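Local coordinates for protein GTP pyrophosphokinase YjbM (Bacillus subtilis PY79, PDB 5F2V) that synthesises the alarmone (p)ppGpp by transferring pyrophosphate from ATP to GDP or GTP, working as a cooperative, allosterically regulated homotetramer, at residues R44-A49 with M68-G73. Residues are numbered along the deposited sequence; the frame is centred on the assembly and turned at random.
With APC (diphosphomethylphosphonic acid adenosyl ester), chain Q.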
loop_
_atom_site.group_PDB
_atom_site.type_symbol
_atom_site.label_atom_id
_atom_site.label_comp_id
_atom_site.label_asym_id
_atom_site.label_seq_id
_atom_site.Cartn_x
_atom_site.Cartn_y
_atom_site.Cartn_z
ATOM N N ARG C 44 12.794 3.322 -7.248
ATOM C CA ARG C 44 12.717 2.521 -8.448
ATOM C C ARG C 44 13.943 1.608 -8.566
ATOM O O ARG C 44 15.034 1.958 -8.091
ATOM C CB ARG C 44 12.559 3.445 -9.653
ATOM C CG ARG C 44 13.551 3.251 -10.759
ATOM C CD ARG C 44 14.841 3.844 -10.358
ATOM N NE ARG C 44 15.752 3.960 -11.466
ATOM C CZ ARG C 44 17.071 3.882 -11.346
ATOM N NH1 ARG C 44 17.617 3.636 -10.168
ATOM N NH2 ARG C 44 17.841 4.031 -12.419
ATOM N N VAL C 45 13.756 0.433 -9.169
ATOM C CA VAL C 45 14.895 -0.400 -9.522
ATOM C C VAL C 45 15.230 -0.192 -10.997
ATOM O O VAL C 45 14.394 -0.371 -11.878
ATOM C CB VAL C 45 14.670 -1.903 -9.243
ATOM C CG1 VAL C 45 15.881 -2.702 -9.729
ATOM C CG2 VAL C 45 14.432 -2.143 -7.755
ATOM N N LYS C 46 16.467 0.209 -11.242
ATOM C CA LYS C 46 16.961 0.462 -12.577
ATOM C C LYS C 46 16.610 -0.710 -13.486
ATOM O O LYS C 46 16.777 -1.858 -13.097
ATOM C CB LYS C 46 18.475 0.712 -12.511
ATOM C CG LYS C 46 19.107 1.168 -13.789
ATOM C CD LYS C 46 20.487 1.713 -13.509
ATOM C CE LYS C 46 20.888 2.763 -14.536
ATOM N NZ LYS C 46 20.124 4.019 -14.352
ATOM N N PRO C 47 16.072 -0.427 -14.684
ATOM C CA PRO C 47 15.783 -1.489 -15.659
ATOM C C PRO C 47 17.045 -2.109 -16.255
ATOM O O PRO C 47 18.100 -1.471 -16.336
ATOM C CB PRO C 47 14.984 -0.766 -16.748
ATOM C CG PRO C 47 14.475 0.457 -16.108
ATOM C CD PRO C 47 15.526 0.868 -15.117
ATOM N N VAL C 48 16.934 -3.360 -16.672
ATOM C CA VAL C 48 18.052 -4.052 -17.285
ATOM C C VAL C 48 18.665 -3.219 -18.422
ATOM O O VAL C 48 19.867 -2.957 -18.427
ATOM C CB VAL C 48 17.604 -5.424 -17.795
ATOM C CG1 VAL C 48 18.778 -6.370 -17.865
ATOM C CG2 VAL C 48 16.553 -5.985 -16.857
ATOM N N ALA C 49 17.845 -2.763 -19.363
ATOM C CA ALA C 49 18.377 -1.944 -20.457
ATOM C C ALA C 49 19.108 -0.691 -19.942
ATOM O O ALA C 49 20.163 -0.339 -20.455
ATOM C CB ALA C 49 17.275 -1.556 -21.417
ATOM N N MET C 68 27.905 -0.237 -9.588
ATOM C CA MET C 68 26.981 0.766 -10.103
ATOM C C MET C 68 26.239 1.297 -8.906
ATOM O O MET C 68 25.900 0.529 -8.016
ATOM C CB MET C 68 26.034 0.179 -11.144
ATOM C CG MET C 68 25.214 1.214 -11.865
ATOM S SD MET C 68 24.302 0.579 -13.291
ATOM C CE MET C 68 25.636 0.054 -14.363
ATOM N N GLN C 69 26.017 2.605 -8.855
ATOM C CA GLN C 69 25.605 3.225 -7.608
ATOM C C GLN C 69 24.121 3.525 -7.576
ATOM O O GLN C 69 23.601 3.995 -6.563
ATOM C CB GLN C 69 26.408 4.502 -7.354
ATOM C CG GLN C 69 27.910 4.282 -7.321
ATOM C CD GLN C 69 28.684 5.556 -7.066
ATOM O OE1 GLN C 69 28.101 6.580 -6.728
ATOM N NE2 GLN C 69 30.006 5.504 -7.234
ATOM N N ASP C 70 23.416 3.216 -8.656
ATOM C CA ASP C 70 22.012 3.623 -8.742
ATOM C C ASP C 70 21.090 2.522 -9.254
ATOM O O ASP C 70 20.021 2.804 -9.779
ATOM C CB ASP C 70 21.889 4.851 -9.639
ATOM C CG ASP C 70 21.942 4.493 -11.099
ATOM O OD1 ASP C 70 23.002 4.021 -11.548
ATOM O OD2 ASP C 70 20.917 4.659 -11.801
ATOM N N ILE C 71 21.497 1.266 -9.110
ATOM C CA ILE C 71 20.600 0.160 -9.441
ATOM C C ILE C 71 19.362 0.232 -8.560
ATOM O O ILE C 71 18.264 -0.124 -8.956
ATOM C CB ILE C 71 21.271 -1.178 -9.263
ATOM C CG1 ILE C 71 22.515 -1.254 -10.137
ATOM C CG2 ILE C 71 20.312 -2.284 -9.646
ATOM C CD1 ILE C 71 23.162 -2.606 -10.126
ATOM N N ALA C 72 19.568 0.717 -7.353
ATOM C CA ALA C 72 18.500 0.952 -6.422
ATOM C C ALA C 72 18.434 2.435 -6.219
ATOM O O ALA C 72 19.423 3.047 -5.826
ATOM C CB ALA C 72 18.764 0.228 -5.090
ATOM N N GLY C 73 17.284 3.033 -6.474
ATOM C CA GLY C 73 17.206 4.461 -6.309
ATOM C C GLY C 73 16.023 4.879 -5.483
ATOM O O GLY C 73 14.953 4.281 -5.576
HETATM P PG APC Q . 21.678 7.416 -15.571
HETATM O O1G APC Q . 22.947 6.961 -14.968
HETATM O O2G APC Q . 22.047 8.061 -16.854
HETATM O O3G APC Q . 21.031 6.111 -15.842
HETATM P PB APC Q . 20.524 7.788 -13.115
HETATM O O1B APC Q . 20.557 8.938 -12.112
HETATM O O2B APC Q . 21.624 6.806 -12.745
HETATM O O3B APC Q . 20.848 8.354 -14.598
HETATM P PA APC Q . 18.007 7.095 -14.688
HETATM O O1A APC Q . 17.269 8.415 -14.563
HETATM O O2A APC Q . 18.948 7.526 -15.746
HETATM C C3A APC Q . 18.853 7.079 -13.069
HETATM O "O5'" APC Q . 17.145 5.662 -15.024
HETATM C "C5'" APC Q . 15.840 5.509 -15.632
HETATM C "C4'" APC Q . 14.504 5.855 -14.897
HETATM O "O4'" APC Q . 14.490 5.756 -13.424
HETATM C "C3'" APC Q . 13.883 7.227 -15.027
HETATM O "O3'" APC Q . 12.429 7.161 -15.138
HETATM C "C2'" APC Q . 14.058 8.003 -13.788
HETATM O "O2'" APC Q . 13.033 9.021 -13.618
HETATM C "C1'" APC Q . 13.941 6.966 -12.756
HETATM N N9 APC Q . 14.762 7.188 -11.625
HETATM C C8 APC Q . 16.041 7.169 -11.826
HETATM N N7 APC Q . 16.756 7.343 -10.662
HETATM C C5 APC Q . 15.710 7.449 -9.650
HETATM C C6 APC Q . 15.705 7.618 -8.248
HETATM N N6 APC Q . 16.910 7.762 -7.496
HETATM N N1 APC Q . 14.516 7.660 -7.642
HETATM C C2 APC Q . 13.370 7.554 -8.330
HETATM N N3 APC Q . 13.283 7.382 -9.663
HETATM C C4 APC Q . 14.430 7.329 -10.350
#
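R44 and G73 face each other as an antiparallel hydrogen-bonded pair: R44 N donates to G73 O at 2.9 Å, and G73 N returns a bond to R44 O. V45 and A72 follow as a non-hydrogen-bonded pair. Past the strand ends one more backbone bond, K46 N to I71 O (2.9 Å), continues the antiparallel pairing by one residue, K46 opposite I71.

A salt-bridge network is laid over this frame. R44 grips D70 end-on with two nitrogens: NH1 hydrogen-bonds the backbone O of D70 at 2.6 Å, close to the guanidinium plane, while NH2 forms a salt bridge to OD2 at 3.2 Å. The planes of guanidinium and carboxylate lie 28° apart. K46 forms the second salt bridge, NZ meeting the syn lone pair of D70 OD2 at 2.7 Å; its chain runs extended from a CG anti to the backbone N (chi1 -172°) and bends at the last torsion.

Both cations also serve the ATP analogue. R44 NE hydrogen-bonds to O4' of the analogue at 2.9 Å and NH2 to its O5', with C8 of the adenine over one guanidinium face and K46 CA over the other; K46 NZ hydrogen-bonds to the analogue's O3G at 2.7 Å. D70 is a magnesium ligand of this synthetase, and its carboxylate lies beside the bound ion. Glycine at 73 leaves room for the adenine amino group, N6 lying 3.5 Å from G73 CA.

Apolar contact is slight: the M68 sulfur meets K46 CD, and V45 CG1 meets I71 CG2. K54 of helix 48-58 pairs with D70 OD1, helix 3-29 packs against I71 and A72, and strand 130-142 continues the sheet beyond strand 72-78, with strand 40-45 outermost within this chain.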